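Local coordinates for nucleocapsid protein (Sin Nombre virus, PDB 2IC6) that probably packages the viral RNA genome as the hantavirus nucleocapsid protein, here as its N-terminal domain, an antiparallel coiled coil, at residues Q26-K29 and D30-A34; N13-L16 and H17-L21; E58-L61 and G62-K65. The protein carries 1 engineered substitution. All coordinates share one frame; numbering follows the deposited sequence. Where two conformers were deposited one is given.

In the fold
The chain is a helical hairpin, an antiparallel coiled coil made of helix 6-37 and helix 41-74. Interaction 2 comes first along the chain and interaction 1 follows, both on helix 6-37. Interaction 3 comes last, on helix 41-74. The centres of interactions 2 and 3 lie about 10 Å apart and the two touch. Glu18 forms a salt bridge with Lys65, and Ile14, His17 and Leu21 pack on Leu61 and Leu64. Interaction 1 sits nearer the loop between the two helices, its centre about 19 Å from that of interaction 2 and about 22 Å from that of interaction 3. Each contact belongs to one helix, while packing side chains and a salt bridge join the two helices.

Interaction 1 of 3, residues Q26-K29 and D30-A34; sequences QKLK and DAERA
Gln26 and Asp30 are joined by a side-chain hydrogen bond one turn apart on helix 6-37. The amide NE2 of Gln26 donates to OD2 of Asp30 over 3.1 Å. The acceptor lies close to the amide plane of Gln26. The carboxylate, however, is approached from above its own plane, with NE2 43° out of it. The two flat groups are turned 50° against each other, and the side chains cross at about a right angle. Gln26 starts with CG opposite the backbone N (chi1 -179°) and then bends at chi2, which turns its amide toward Asp30.

Backbone hydrogen bonds run alongside. Asp30 N donates to Gln26 O at 3.0 Å, and Ala31 N donates to Lys27 O. Glu32 N reaches Leu28 O at 2.8 Å, and Arg33 N reaches Lys29 O. This is the i to i+4 pattern of an alpha helix.

Van der Waals contacts gather on Glu32. Its CG lies 4.1 Å from CD1 of Leu28, and the two side chains pass at a slant. Lys29 runs beside Glu32, pointing the same way, and its CG meets the carboxylate oxygen OE1 of Glu32 at 4.1 Å. Leu28 and Glu32 also touch Leu47 of helix 41-74, so this side of the turn faces the partner helix.

Lys27 NZ and Asp30 OD1 are 6.8 Å apart and do not pair. Arg33 forms a salt bridge with Glu36. The hydrogen bond from the Gln26 amide probably stabilises the negative charge of Asp30 somewhat, without neutralising it.

Interaction 2 of 3, residues N13-L16 and H17-L21; sequences NITL and HEQRL. Engineered in segment 17-21: Arg20 (natural residue Gln).
The carbonyl oxygen of Asn13 is gripped twice by His17. The ring nitrogen His17 ND1 donates to Asn13 O over 2.8 Å, and the backbone His17 N donates to the same oxygen over 2.9 Å. The two donors come from opposite faces of the carbonyl plane. The ring meets the oxygen at its edge and nearly in its own plane. From the carbonyl side, ND1 stands above the plane, 39° out of it. With CG beside the backbone N (chi1 -76°), the imidazole folds back over the preceding turn.

Next to the ring lies the engineered Arg20. Its NH2 sits 3.0 Å above the plane of one His17 face, displaced toward the rim. The same NH2 of Arg20 is 3.2 Å from CD2 of Leu16, and these two side chains cross at a slant. The bend at chi3 swings the guanidinium back toward this leucine.

On other sides of the helix the side chains run in parallel. Ile14 CG2 is 4.1 Å from Glu18 CG, and Thr15 CG2 is 3.8 Å from Gln19 NE2. Glu18 then forms a salt bridge with Lys65 of helix 41-74.

The bond to Asn13 O fixes the rotation of the His17 ring. It also implies that ND1 carries a proton. ND1 is thus satisfied by the backbone of its own helix, while the buried ring packs on Leu61 of helix 41-74.

Interaction 3 of 3, residues E58-L61 and G62-K65; sequences ETKL and GELK
Lys60 and Glu63 of helix 41-74 are linked through a water. Lys60 NZ donates to the water over 2.9 Å, and the water donates to Glu63 OE2 over 2.7 Å. The charged atoms NZ of Lys60 and OE2 of Glu63 stay 4.7 Å apart, and the side chains cross at about a right angle.

An apolar contact flanks this bridge. CE of Lys60 touches Leu64, 4.0 Å from its CG, and the two chains cross at a slant. The CG of Lys60 points opposite the backbone N (chi1 177°) and the chain bends at chi2, so the aliphatic part runs toward the next turn.

Two carbon-oxygen van der Waals contacts lie nearby. The methyl CG2 of Thr59 meets Glu63 OE1 at 3.6 Å. Lys65 runs its CG past the carbonyl oxygen of Leu61 at 3.2 Å.

Backbone hydrogen bonds complete the helix. Gly62 N donates to Glu58 O at 2.9 Å, and Glu63 N donates to Thr59 O. Leu64 N bonds to Lys60 O, and Lys65 N to Leu61 O.

Several side chains also reach helix 6-37. Leu61 packs on Leu21, and Leu64 on Ile14. The Lys60 side chain touches His17, and Glu58 forms a salt bridge with Arg25.

The opposite charges of Lys60 and Glu63 probably still attract, but they are paired through water rather than by direct contact.

Interaction 1 of 3, residues Q26-K29 and D30-A34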
loop_
_atom_site.group_PDB
_atom_site.type_symbol
_atom_site.label_atom_id
_atom_site.label_comp_id
_atom_site.label_asym_id
_atom_site.label_seq_id
_atom_site.Cartn_x
_atom_site.Cartn_y
_atom_site.Cartn_z
ATOM N N GLN A 26 -8.107 0.020 4.362
ATOM C CA GLN A 26 -9.287 0.067 5.243
ATOM C C GLN A 26 -9.046 1.044 6.383
ATOM O O GLN A 26 -9.912 1.828 6.747
ATOM C CB GLN A 26 -9.657 -1.336 5.751
ATOM C CG GLN A 26 -10.882 -1.260 6.621
ATOM C CD GLN A 26 -12.085 -0.733 5.911
ATOM O OE1 GLN A 26 -12.411 -1.190 4.836
ATOM N NE2 GLN A 26 -12.752 0.248 6.493
ATOM N N LYS A 27 -7.852 0.998 6.962
ATOM C CA LYS A 27 -7.492 1.941 8.013
ATOM C C LYS A 27 -7.537 3.390 7.501
ATOM O O LYS A 27 -7.954 4.293 8.206
ATOM C CB LYS A 27 -6.106 1.571 8.586
ATOM C CG LYS A 27 -6.061 0.251 9.324
ATOM C CD LYS A 27 -4.649 -0.176 9.607
ATOM C CE LYS A 27 -4.557 -1.413 10.389
ATOM N NZ LYS A 27 -4.471 -0.975 11.801
ATOM N N LEU A 28 -7.118 3.597 6.253
ATOM C CA LEU A 28 -7.248 4.905 5.644
ATOM C C LEU A 28 -8.701 5.329 5.507
ATOM O O LEU A 28 -9.034 6.472 5.834
ATOM C CB LEU A 28 -6.536 4.900 4.274
ATOM C CG LEU A 28 -6.711 6.154 3.444
ATOM C CD1 LEU A 28 -6.203 7.378 4.182
ATOM C CD2 LEU A 28 -6.058 5.975 2.098
ATOM N N LYS A 29 -9.569 4.437 5.039
ATOM C CA LYS A 29 -10.992 4.776 4.892
ATOM C C LYS A 29 -11.565 5.197 6.234
ATOM O O LYS A 29 -12.322 6.179 6.292
ATOM C CB LYS A 29 -11.763 3.585 4.316
ATOM C CG LYS A 29 -11.409 3.299 2.887
ATOM C CD LYS A 29 -12.154 2.036 2.307
ATOM C CE LYS A 29 -11.616 1.583 0.996
ATOM N NZ LYS A 29 -12.544 0.528 0.555
ATOM N N ASP A 30 -11.217 4.489 7.305
ATOM C CA ASP A 30 -11.691 4.852 8.629
ATOM C C ASP A 30 -11.218 6.267 8.980
ATOM O O ASP A 30 -11.979 7.083 9.543
ATOM C CB ASP A 30 -11.057 3.892 9.705
ATOM C CG ASP A 30 -11.359 2.371 9.636
ATOM O OD1 ASP A 30 -10.598 1.532 10.294
ATOM O OD2 ASP A 30 -12.324 2.000 9.065
ATOM N N ALA A 31 -9.924 6.546 8.741
ATOM C CA ALA A 31 -9.380 7.852 9.104
ATOM C C ALA A 31 -10.001 8.969 8.242
ATOM O O ALA A 31 -10.227 10.083 8.786
ATOM C CB ALA A 31 -7.875 7.842 8.950
ATOM N N GLU A 32 -10.276 8.722 6.975
ATOM C CA GLU A 32 -10.880 9.766 6.125
ATOM C C GLU A 32 -12.252 10.138 6.621
ATOM O O GLU A 32 -12.619 11.285 6.662
ATOM C CB GLU A 32 -11.113 9.183 4.729
ATOM C CG GLU A 32 -10.006 8.939 4.004
ATOM C CD GLU A 32 -10.418 8.178 2.787
ATOM O OE1 GLU A 32 -11.366 7.392 2.659
ATOM O OE2 GLU A 32 -9.722 8.428 1.898
ATOM N N ARG A 33 -13.015 9.137 6.997
ATOM C CA ARG A 33 -14.371 9.371 7.457
ATOM C C ARG A 33 -14.363 10.181 8.721
ATOM O O ARG A 33 -15.170 11.106 8.886
ATOM C CB ARG A 33 -15.127 8.074 7.658
ATOM C CG ARG A 33 -16.553 8.268 7.984
ATOM C CD ARG A 33 -17.336 9.116 6.955
ATOM N NE ARG A 33 -18.758 9.174 7.356
ATOM C CZ ARG A 33 -19.626 10.122 6.998
ATOM N NH1 ARG A 33 -20.878 10.094 7.421
ATOM N NH2 ARG A 33 -19.257 11.058 6.148
ATOM N N ALA A 34 -13.427 9.890 9.626
ATOM C CA ALA A 34 -13.332 10.647 10.889
ATOM C C ALA A 34 -13.068 12.109 10.617
ATOM O O ALA A 34 -13.642 13.009 11.266
ATOM C CB ALA A 34 -12.247 10.071 11.793
#

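Interaction 2 of 3, residues N13-L16 and H17-L21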
loop_
_atom_site.group_PDB
_atom_site.type_symbol
_atom_site.label_atom_id
_atom_site.label_comp_id
_atom_site.label_asym_id
_atom_site.label_seq_id
_atom_site.Cartn_x
_atom_site.Cartn_y
_atom_site.Cartn_z
ATOM N N ASN A 13 6.060 -11.822 -2.590
ATOM C CA ASN A 13 6.199 -10.510 -1.986
ATOM C C ASN A 13 5.135 -9.546 -2.496
ATOM O O ASN A 13 4.610 -8.744 -1.733
ATOM C CB ASN A 13 7.609 -10.013 -2.246
ATOM C CG ASN A 13 8.085 -8.957 -1.292
ATOM O OD1 ASN A 13 9.119 -8.315 -1.575
ATOM N ND2 ASN A 13 7.414 -8.780 -0.199
ATOM N N ILE A 14 4.767 -9.633 -3.767
ATOM C CA ILE A 14 3.685 -8.835 -4.299
ATOM C C ILE A 14 2.440 -9.225 -3.528
ATOM O O ILE A 14 1.689 -8.363 -3.105
ATOM C CB ILE A 14 3.537 -9.036 -5.831
ATOM C CG1 ILE A 14 4.726 -8.359 -6.546
ATOM C CG2 ILE A 14 2.193 -8.517 -6.397
ATOM C CD1 ILE A 14 4.863 -8.740 -8.047
ATOM N N THR A 15 2.164 -10.512 -3.368
ATOM C CA THR A 15 0.950 -10.905 -2.561
ATOM C C THR A 15 0.929 -10.323 -1.179
ATOM O O THR A 15 -0.121 -9.827 -0.727
ATOM C CB THR A 15 0.898 -12.416 -2.412
ATOM O OG1 THR A 15 0.776 -12.917 -3.729
ATOM C CG2 THR A 15 -0.274 -12.924 -1.505
ATOM N N LEU A 16 2.001 -10.428 -0.435
ATOM C CA LEU A 16 2.058 -9.927 0.922
ATOM C C LEU A 16 1.790 -8.450 0.890
ATOM O O LEU A 16 1.023 -7.944 1.720
ATOM C CB LEU A 16 3.394 -10.235 1.525
ATOM C CG LEU A 16 3.634 -9.743 2.932
ATOM C CD1 LEU A 16 2.628 -10.371 3.816
ATOM C CD2 LEU A 16 5.076 -10.066 3.285
ATOM N N HIS A 17 2.388 -7.748 -0.084
ATOM C CA HIS A 17 2.150 -6.306 -0.151
ATOM C C HIS A 17 0.728 -5.950 -0.583
ATOM O O HIS A 17 0.205 -4.959 -0.053
ATOM C CB HIS A 17 3.225 -5.655 -0.993
ATOM C CG HIS A 17 4.547 -5.519 -0.280
ATOM N ND1 HIS A 17 5.456 -6.555 -0.214
ATOM C CD2 HIS A 17 5.120 -4.474 0.375
ATOM C CE1 HIS A 17 6.526 -6.138 0.455
ATOM N NE2 HIS A 17 6.347 -4.885 0.823
ATOM N N GLU A 18 0.136 -6.713 -1.506
ATOM C CA GLU A 18 -1.235 -6.467 -1.886
ATOM C C GLU A 18 -2.172 -6.672 -0.705
ATOM O O GLU A 18 -3.141 -5.918 -0.497
ATOM C CB GLU A 18 -1.653 -7.411 -2.989
ATOM C CG GLU A 18 -1.014 -7.148 -4.283
ATOM C CD GLU A 18 -1.514 -5.985 -5.062
ATOM O OE1 GLU A 18 -1.123 -5.877 -6.268
ATOM O OE2 GLU A 18 -2.308 -5.128 -4.566
ATOM N N GLN A 19 -1.921 -7.691 0.111
ATOM C CA GLN A 19 -2.728 -7.933 1.295
ATOM C C GLN A 19 -2.581 -6.786 2.278
ATOM O O GLN A 19 -3.589 -6.297 2.836
ATOM C CB GLN A 19 -2.367 -9.283 1.923
ATOM C CG GLN A 19 -2.709 -10.435 0.992
ATOM C CD GLN A 19 -2.452 -11.805 1.601
ATOM O OE1 GLN A 19 -1.664 -11.934 2.531
ATOM N NE2 GLN A 19 -3.057 -12.837 1.046
ATOM N N ARG A 20 -1.337 -6.330 2.517
ATOM C CA ARG A 20 -1.127 -5.217 3.428
ATOM C C ARG A 20 -1.777 -3.924 2.861
ATOM O O ARG A 20 -2.256 -3.125 3.614
ATOM C CB ARG A 20 0.347 -5.001 3.590
ATOM C CG ARG A 20 0.979 -5.971 4.337
ATOM C CD ARG A 20 2.410 -5.572 4.664
ATOM N NE ARG A 20 3.350 -6.235 3.801
ATOM C CZ ARG A 20 4.651 -6.284 4.035
ATOM N NH1 ARG A 20 5.145 -5.701 5.103
ATOM N NH2 ARG A 20 5.446 -6.926 3.207
ATOM N N LEU A 21 -1.784 -3.780 1.551
ATOM C CA LEU A 21 -2.441 -2.624 0.945
ATOM C C LEU A 21 -3.935 -2.638 1.276
ATOM O O LEU A 21 -4.514 -1.603 1.584
ATOM C CB LEU A 21 -2.167 -2.570 -0.524
ATOM C CG LEU A 21 -2.758 -1.377 -1.269
ATOM C CD1 LEU A 21 -2.318 -0.038 -0.683
ATOM C CD2 LEU A 21 -2.455 -1.460 -2.770
#

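Interaction 3 of 3, residues E58-L61 and G62-K65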
loop_
_atom_site.group_PDB
_atom_site.type_symbol
_atom_site.label_atom_id
_atom_site.label_comp_id
_atom_site.label_asym_id
_atom_site.label_seq_id
_atom_site.Cartn_x
_atom_site.Cartn_y
_atom_site.Cartn_z
ATOM N N GLU A 58 1.886 1.374 -2.215
ATOM C CA GLU A 58 1.643 1.420 -3.634
ATOM C C GLU A 58 2.977 1.641 -4.382
ATOM O O GLU A 58 3.225 1.001 -5.430
ATOM C CB GLU A 58 0.661 2.551 -3.981
ATOM C CG GLU A 58 -0.752 2.189 -3.605
ATOM C CD GLU A 58 -1.759 3.263 -3.592
ATOM O OE1 GLU A 58 -1.372 4.442 -3.518
ATOM O OE2 GLU A 58 -2.947 2.883 -3.572
ATOM N N THR A 59 3.858 2.487 -3.885
ATOM C CA THR A 59 5.144 2.672 -4.502
ATOM C C THR A 59 5.938 1.394 -4.557
ATOM O O THR A 59 6.509 1.043 -5.593
ATOM C CB THR A 59 5.915 3.817 -3.835
ATOM O OG1 THR A 59 5.187 5.008 -4.033
ATOM C CG2 THR A 59 7.336 3.943 -4.345
ATOM N N LYS A 60 6.040 0.723 -3.432
ATOM C CA LYS A 60 6.754 -0.520 -3.371
ATOM C C LYS A 60 6.171 -1.577 -4.289
ATOM O O LYS A 60 6.907 -2.244 -5.019
ATOM C CB LYS A 60 6.746 -1.021 -1.921
ATOM C CG LYS A 60 7.404 -2.383 -1.723
ATOM C CD LYS A 60 8.861 -2.395 -1.946
ATOM C CE LYS A 60 9.435 -3.810 -1.801
ATOM N NZ LYS A 60 10.898 -3.748 -1.760
ATOM N N LEU A 61 4.848 -1.692 -4.349
ATOM C CA LEU A 61 4.203 -2.579 -5.297
ATOM C C LEU A 61 4.502 -2.275 -6.725
ATOM O O LEU A 61 4.718 -3.193 -7.526
ATOM C CB LEU A 61 2.685 -2.554 -5.063
ATOM C CG LEU A 61 2.213 -3.473 -3.967
ATOM C CD1 LEU A 61 0.811 -3.025 -3.445
ATOM C CD2 LEU A 61 2.285 -4.945 -4.415
ATOM N N GLY A 62 4.535 -1.011 -7.072
ATOM C CA GLY A 62 4.850 -0.675 -8.452
ATOM C C GLY A 62 6.252 -1.111 -8.831
ATOM O O GLY A 62 6.467 -1.573 -9.955
ATOM N N GLU A 63 7.198 -0.953 -7.916
ATOM C CA GLU A 63 8.560 -1.411 -8.138
ATOM C C GLU A 63 8.600 -2.923 -8.320
ATOM O O GLU A 63 9.223 -3.416 -9.281
ATOM C CB GLU A 63 9.453 -1.004 -7.006
ATOM C CG GLU A 63 9.663 0.473 -6.743
ATOM C CD GLU A 63 10.357 0.753 -5.367
ATOM O OE1 GLU A 63 10.245 1.903 -4.908
ATOM O OE2 GLU A 63 11.004 -0.145 -4.762
ATOM N N LEU A 64 7.975 -3.660 -7.413
ATOM C CA LEU A 64 7.956 -5.087 -7.478
ATOM C C LEU A 64 7.334 -5.579 -8.817
ATOM O O LEU A 64 7.848 -6.486 -9.471
ATOM C CB LEU A 64 7.181 -5.682 -6.336
ATOM C CG LEU A 64 7.801 -5.580 -4.943
ATOM C CD1 LEU A 64 6.756 -5.961 -3.887
ATOM C CD2 LEU A 64 9.033 -6.526 -4.838
ATOM N N LYS A 65 6.224 -4.963 -9.221
ATOM C CA LYS A 65 5.520 -5.401 -10.395
ATOM C C LYS A 65 6.344 -5.119 -11.652
ATOM O O LYS A 65 6.411 -5.951 -12.583
ATOM C CB LYS A 65 4.159 -4.732 -10.468
ATOM C CG LYS A 65 3.189 -5.225 -9.438
ATOM C CD LYS A 65 1.916 -4.441 -9.418
ATOM C CE LYS A 65 0.982 -4.992 -8.413
ATOM N NZ LYS A 65 -0.304 -4.322 -8.364
HETATM O O HOH W 1 11.491 -2.747 -4.446
#